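PDB 6M6T: 4-alpha-glucanotransferase from Streptococcus agalactiae, which is an amylomaltase, a member of the TIM-barrel clan that carries a bound glycan in this model. Local coordinates for residues F371-H383 with L408-M420. Sequence-based numbering, arbitrary orientation.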
loop_
_atom_site.group_PDB
_atom_site.type_symbol
_atom_site.label_atom_id
_atom_site.label_comp_id
_atom_site.label_asym_id
_atom_site.label_seq_id
_atom_site.Cartn_x
_atom_site.Cartn_y
_atom_site.Cartn_z
ATOM N N PHE A 371 16.639 8.533 17.440
ATOM C CA PHE A 371 17.504 9.605 17.916
ATOM C C PHE A 371 16.769 10.521 18.882
ATOM O O PHE A 371 17.320 11.556 19.271
ATOM C CB PHE A 371 18.071 10.432 16.745
ATOM C CG PHE A 371 19.049 9.674 15.874
ATOM C CD1 PHE A 371 20.327 9.382 16.325
ATOM C CD2 PHE A 371 18.683 9.236 14.617
ATOM C CE1 PHE A 371 21.209 8.679 15.545
ATOM C CE2 PHE A 371 19.569 8.534 13.835
ATOM C CZ PHE A 371 20.831 8.259 14.301
ATOM N N TYR A 372 15.530 10.185 19.258
ATOM C CA TYR A 372 14.822 10.949 20.276
ATOM C C TYR A 372 15.406 10.748 21.665
ATOM O O TYR A 372 15.123 11.542 22.564
ATOM C CB TYR A 372 13.337 10.574 20.310
ATOM C CG TYR A 372 12.604 10.944 19.053
ATOM C CD1 TYR A 372 12.556 12.258 18.625
ATOM C CD2 TYR A 372 11.957 9.975 18.291
ATOM C CE1 TYR A 372 11.893 12.598 17.469
ATOM C CE2 TYR A 372 11.305 10.298 17.132
ATOM C CZ TYR A 372 11.270 11.611 16.723
ATOM O OH TYR A 372 10.605 11.948 15.563
ATOM N N ASP A 373 16.203 9.715 21.865
ATOM C CA ASP A 373 16.812 9.440 23.158
ATOM C C ASP A 373 18.327 9.493 22.970
ATOM O O ASP A 373 18.924 8.558 22.429
ATOM C CB ASP A 373 16.323 8.099 23.686
ATOM C CG ASP A 373 17.290 7.459 24.636
ATOM O OD1 ASP A 373 18.163 8.156 25.202
ATOM O OD2 ASP A 373 17.188 6.227 24.814
ATOM N N THR A 374 18.944 10.585 23.440
ATOM C CA THR A 374 20.374 10.835 23.287
ATOM C C THR A 374 21.255 9.892 24.100
ATOM O O THR A 374 22.478 10.059 24.050
ATOM C CB THR A 374 20.712 12.279 23.674
ATOM O OG1 THR A 374 19.934 12.672 24.805
ATOM C CG2 THR A 374 20.416 13.218 22.541
ATOM N N THR A 375 20.691 8.949 24.869
ATOM C CA THR A 375 21.531 7.978 25.569
ATOM C C THR A 375 22.109 6.953 24.605
ATOM O O THR A 375 23.137 6.335 24.908
ATOM C CB THR A 375 20.755 7.224 26.663
ATOM O OG1 THR A 375 19.707 6.433 26.068
ATOM C CG2 THR A 375 20.179 8.176 27.714
ATOM N N GLY A 376 21.459 6.746 23.458
ATOM C CA GLY A 376 21.808 5.686 22.534
ATOM C C GLY A 376 21.113 4.370 22.791
ATOM O O GLY A 376 21.532 3.343 22.241
ATOM N N ASN A 377 20.065 4.351 23.606
ATOM C CA ASN A 377 19.458 3.084 23.979
ATOM C C ASN A 377 18.270 2.692 23.121
ATOM O O ASN A 377 17.848 1.524 23.182
ATOM C CB ASN A 377 19.052 3.121 25.443
ATOM C CG ASN A 377 20.157 2.652 26.328
ATOM O OD1 ASN A 377 20.518 1.469 26.295
ATOM N ND2 ASN A 377 20.746 3.578 27.095
ATOM N N SER A 378 17.739 3.634 22.328
ATOM C CA SER A 378 16.637 3.369 21.417
ATOM C C SER A 378 16.977 2.192 20.513
ATOM O O SER A 378 18.060 2.132 19.920
ATOM C CB SER A 378 16.341 4.622 20.588
ATOM O OG SER A 378 15.456 4.339 19.516
ATOM N N ILE A 379 16.049 1.235 20.429
ATOM C CA ILE A 379 16.247 0.042 19.613
ATOM C C ILE A 379 16.204 0.327 18.119
ATOM O O ILE A 379 16.380 -0.599 17.312
ATOM C CB ILE A 379 15.184 -1.014 19.950
ATOM C CG1 ILE A 379 13.828 -0.564 19.413
ATOM C CG2 ILE A 379 15.125 -1.215 21.448
ATOM C CD1 ILE A 379 13.356 -1.335 18.185
ATOM N N ASP A 380 15.921 1.570 17.731
ATOM C CA ASP A 380 15.976 2.000 16.343
ATOM C C ASP A 380 17.232 2.817 16.050
ATOM O O ASP A 380 17.290 3.499 15.022
ATOM C CB ASP A 380 14.721 2.809 15.979
ATOM C CG ASP A 380 13.464 1.935 15.800
ATOM O OD1 ASP A 380 13.479 1.029 14.928
ATOM O OD2 ASP A 380 12.448 2.175 16.510
ATOM N N ILE A 381 18.223 2.787 16.941
ATOM C CA ILE A 381 19.504 3.467 16.708
ATOM C C ILE A 381 20.414 2.512 15.941
ATOM O O ILE A 381 20.456 1.311 16.250
ATOM C CB ILE A 381 20.151 3.950 18.026
ATOM C CG1 ILE A 381 21.189 5.051 17.766
ATOM C CG2 ILE A 381 20.795 2.798 18.771
ATOM C CD1 ILE A 381 21.199 6.183 18.760
ATOM N N PRO A 382 21.136 2.993 14.924
ATOM C CA PRO A 382 21.853 2.073 14.009
ATOM C C PRO A 382 22.685 0.980 14.680
ATOM O O PRO A 382 22.717 -0.158 14.185
ATOM C CB PRO A 382 22.740 3.028 13.200
ATOM C CG PRO A 382 21.987 4.336 13.200
ATOM C CD PRO A 382 21.144 4.392 14.447
ATOM N N HIS A 383 23.336 1.275 15.793
ATOM C CA HIS A 383 24.201 0.234 16.318
ATOM C C HIS A 383 23.454 -0.891 16.970
ATOM O O HIS A 383 24.124 -1.646 17.662
ATOM C CB HIS A 383 25.202 0.834 17.300
ATOM C CG HIS A 383 24.577 1.484 18.498
ATOM N ND1 HIS A 383 24.662 2.843 18.734
ATOM C CD2 HIS A 383 23.894 0.957 19.547
ATOM C CE1 HIS A 383 24.042 3.128 19.868
ATOM N NE2 HIS A 383 23.567 2.002 20.378
ATOM N N LEU A 408 13.495 18.572 16.237
ATOM C CA LEU A 408 14.434 17.948 17.154
ATOM C C LEU A 408 14.907 18.985 18.166
ATOM O O LEU A 408 15.216 20.137 17.805
ATOM C CB LEU A 408 15.619 17.346 16.400
ATOM C CG LEU A 408 15.625 15.911 15.843
ATOM C CD1 LEU A 408 14.275 15.510 15.254
ATOM C CD2 LEU A 408 16.774 15.697 14.804
ATOM N N THR A 409 14.902 18.577 19.436
ATOM C CA THR A 409 15.673 19.272 20.456
ATOM C C THR A 409 17.039 19.657 19.898
ATOM O O THR A 409 17.722 18.808 19.313
ATOM C CB THR A 409 15.878 18.334 21.646
ATOM O OG1 THR A 409 14.681 17.572 21.886
ATOM C CG2 THR A 409 16.303 19.083 22.917
ATOM N N VAL A 410 17.435 20.928 20.067
ATOM C CA VAL A 410 18.746 21.261 19.536
ATOM C C VAL A 410 19.847 20.438 20.211
ATOM O O VAL A 410 20.919 20.246 19.620
ATOM C CB VAL A 410 19.017 22.759 19.637
ATOM C CG1 VAL A 410 20.100 23.143 18.627
ATOM C CG2 VAL A 410 17.754 23.565 19.359
ATOM N N GLU A 411 19.588 19.879 21.401
ATOM C CA GLU A 411 20.487 18.849 21.920
ATOM C C GLU A 411 20.338 17.546 21.130
ATOM O O GLU A 411 21.334 16.864 20.861
ATOM C CB GLU A 411 20.252 18.634 23.422
ATOM C CG GLU A 411 19.344 17.459 23.818
ATOM C CD GLU A 411 19.535 17.011 25.278
ATOM O OE1 GLU A 411 18.863 16.045 25.699
ATOM O OE2 GLU A 411 20.356 17.615 26.007
ATOM N N GLN A 412 19.111 17.205 20.709
ATOM C CA GLN A 412 18.919 16.045 19.835
ATOM C C GLN A 412 19.531 16.277 18.456
ATOM O O GLN A 412 20.095 15.354 17.853
ATOM C CB GLN A 412 17.436 15.738 19.680
ATOM C CG GLN A 412 16.929 14.649 20.567
ATOM C CD GLN A 412 15.427 14.670 20.664
ATOM O OE1 GLN A 412 14.749 15.352 19.890
ATOM N NE2 GLN A 412 14.893 13.937 21.629
ATOM N N LYS A 413 19.409 17.494 17.927
ATOM C CA LYS A 413 20.068 17.806 16.666
ATOM C C LYS A 413 21.572 17.655 16.801
ATOM O O LYS A 413 22.214 17.000 15.973
ATOM C CB LYS A 413 19.725 19.225 16.206
ATOM C CG LYS A 413 18.271 19.459 15.856
ATOM C CD LYS A 413 17.972 20.951 15.708
ATOM C CE LYS A 413 18.861 21.603 14.635
ATOM N NZ LYS A 413 18.215 21.667 13.279
ATOM N N ALA A 414 22.152 18.286 17.831
ATOM C CA ALA A 414 23.593 18.207 18.043
ATOM C C ALA A 414 24.043 16.757 18.115
ATOM O O ALA A 414 24.997 16.344 17.439
ATOM C CB ALA A 414 23.973 18.956 19.322
ATOM N N TYR A 415 23.338 15.963 18.913
ATOM C CA TYR A 415 23.693 14.566 19.080
ATOM C C TYR A 415 23.607 13.805 17.762
ATOM O O TYR A 415 24.485 12.991 17.456
ATOM C CB TYR A 415 22.779 13.965 20.133
ATOM C CG TYR A 415 22.753 12.480 20.174
ATOM C CD1 TYR A 415 23.624 11.790 20.991
ATOM C CD2 TYR A 415 21.838 11.760 19.423
ATOM C CE1 TYR A 415 23.609 10.416 21.051
ATOM C CE2 TYR A 415 21.810 10.375 19.484
ATOM C CZ TYR A 415 22.704 9.714 20.303
ATOM O OH TYR A 415 22.705 8.349 20.377
ATOM N N ALA A 416 22.563 14.062 16.964
ATOM C CA ALA A 416 22.402 13.355 15.692
ATOM C C ALA A 416 23.483 13.752 14.698
ATOM O O ALA A 416 23.949 12.922 13.909
ATOM C CB ALA A 416 21.015 13.618 15.103
ATOM N N GLU A 417 23.897 15.018 14.719
ATOM C CA GLU A 417 24.983 15.432 13.836
ATOM C C GLU A 417 26.306 14.810 14.272
ATOM O O GLU A 417 27.180 14.553 13.434
ATOM C CB GLU A 417 25.073 16.963 13.783
ATOM C CG GLU A 417 23.877 17.643 13.091
ATOM C CD GLU A 417 24.024 19.166 12.955
ATOM O OE1 GLU A 417 24.438 19.826 13.939
ATOM O OE2 GLU A 417 23.706 19.702 11.864
ATOM N N ASN A 418 26.468 14.574 15.573
ATOM C CA ASN A 418 27.617 13.841 16.081
ATOM C C ASN A 418 27.640 12.391 15.591
ATOM O O ASN A 418 28.475 12.008 14.762
ATOM C CB ASN A 418 27.598 13.878 17.606
ATOM C CG ASN A 418 28.923 14.303 18.189
ATOM O OD1 ASN A 418 29.966 14.148 17.548
ATOM N ND2 ASN A 418 28.899 14.840 19.415
ATOM N N TYR A 419 26.674 11.607 16.063
ATOM C CA TYR A 419 26.539 10.180 15.797
ATOM C C TYR A 419 26.759 9.792 14.348
ATOM O O TYR A 419 27.337 8.744 14.064
ATOM C CB TYR A 419 25.143 9.728 16.204
ATOM C CG TYR A 419 24.954 8.239 16.272
ATOM C CD1 TYR A 419 24.790 7.477 15.120
ATOM C CD2 TYR A 419 24.901 7.586 17.503
ATOM C CE1 TYR A 419 24.597 6.093 15.199
ATOM C CE2 TYR A 419 24.709 6.219 17.587
ATOM C CZ TYR A 419 24.556 5.479 16.438
ATOM O OH TYR A 419 24.364 4.122 16.536
ATOM N N MET A 420 26.261 10.605 13.425
ATOM C CA MET A 420 26.275 10.270 12.011
ATOM C C MET A 420 27.389 10.963 11.251
ATOM O O MET A 420 27.535 10.717 10.046
ATOM C CB MET A 420 24.923 10.611 11.378
ATOM C CG MET A 420 23.788 9.745 11.895
ATOM S SD MET A 420 22.195 10.065 11.134
ATOM C CE MET A 420 21.463 11.058 12.427
HETATM O O HOH W 1 17.400 13.994 24.279
#
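F371 is the residue to start from, because its ring is covered on one face by M420 and along one edge by residues of the helix 410-419. The methyl CE of M420 lies over that face, 3.7 Å from the centroid of the F371 ring, and SD follows obliquely, making a Met-aromatic contact. Along the ring's edge come CE2 of Y415 and the face of Y419; with Y419 the pair is T-shaped, planes 77° apart. Y419 and Y415 both hold CG anti to the backbone N (chi1 -167° and 164°), which sends their rings off the helix and into the loop. There Y419 OH is gripped twice by H383: H383 N donates to Y419 OH at 3.1 Å, and H383 ND1, near the plane of the tyrosine ring, shares a second hydrogen bond of 2.6 Å with Y419 OH. I381 lays CG1 against the end of Y419, and P382 CG leans on CE1 of Y419. The helix thus packs one turn after another on the long loop that joins strands 363-366 and 389-392 of the parallel barrel, the same loop that carries D380 to the glycan pocket. M420 continues inward to V432 and T435 on helix 428-438, while Y372 turns from the helix to meet F254 edge-to-face. At the type I turn D373-G376 a CH-pi contact closes the packed part: T374 CA stands 3.9 Å from the centroid of the Y415 ring, almost on its normal, with CG2 over the same ring. Beyond it the contacts turn polar. Q412 NE2 gives Y372 O a weak, bent bond, and Q412 OE1 takes the backbone N of T409 from above its carbonyl plane. Toward the exposed E411 the contact thins: T374 OG1 and E411 OE1 make no direct bond, and a water bridges them, donating to E411 OE1.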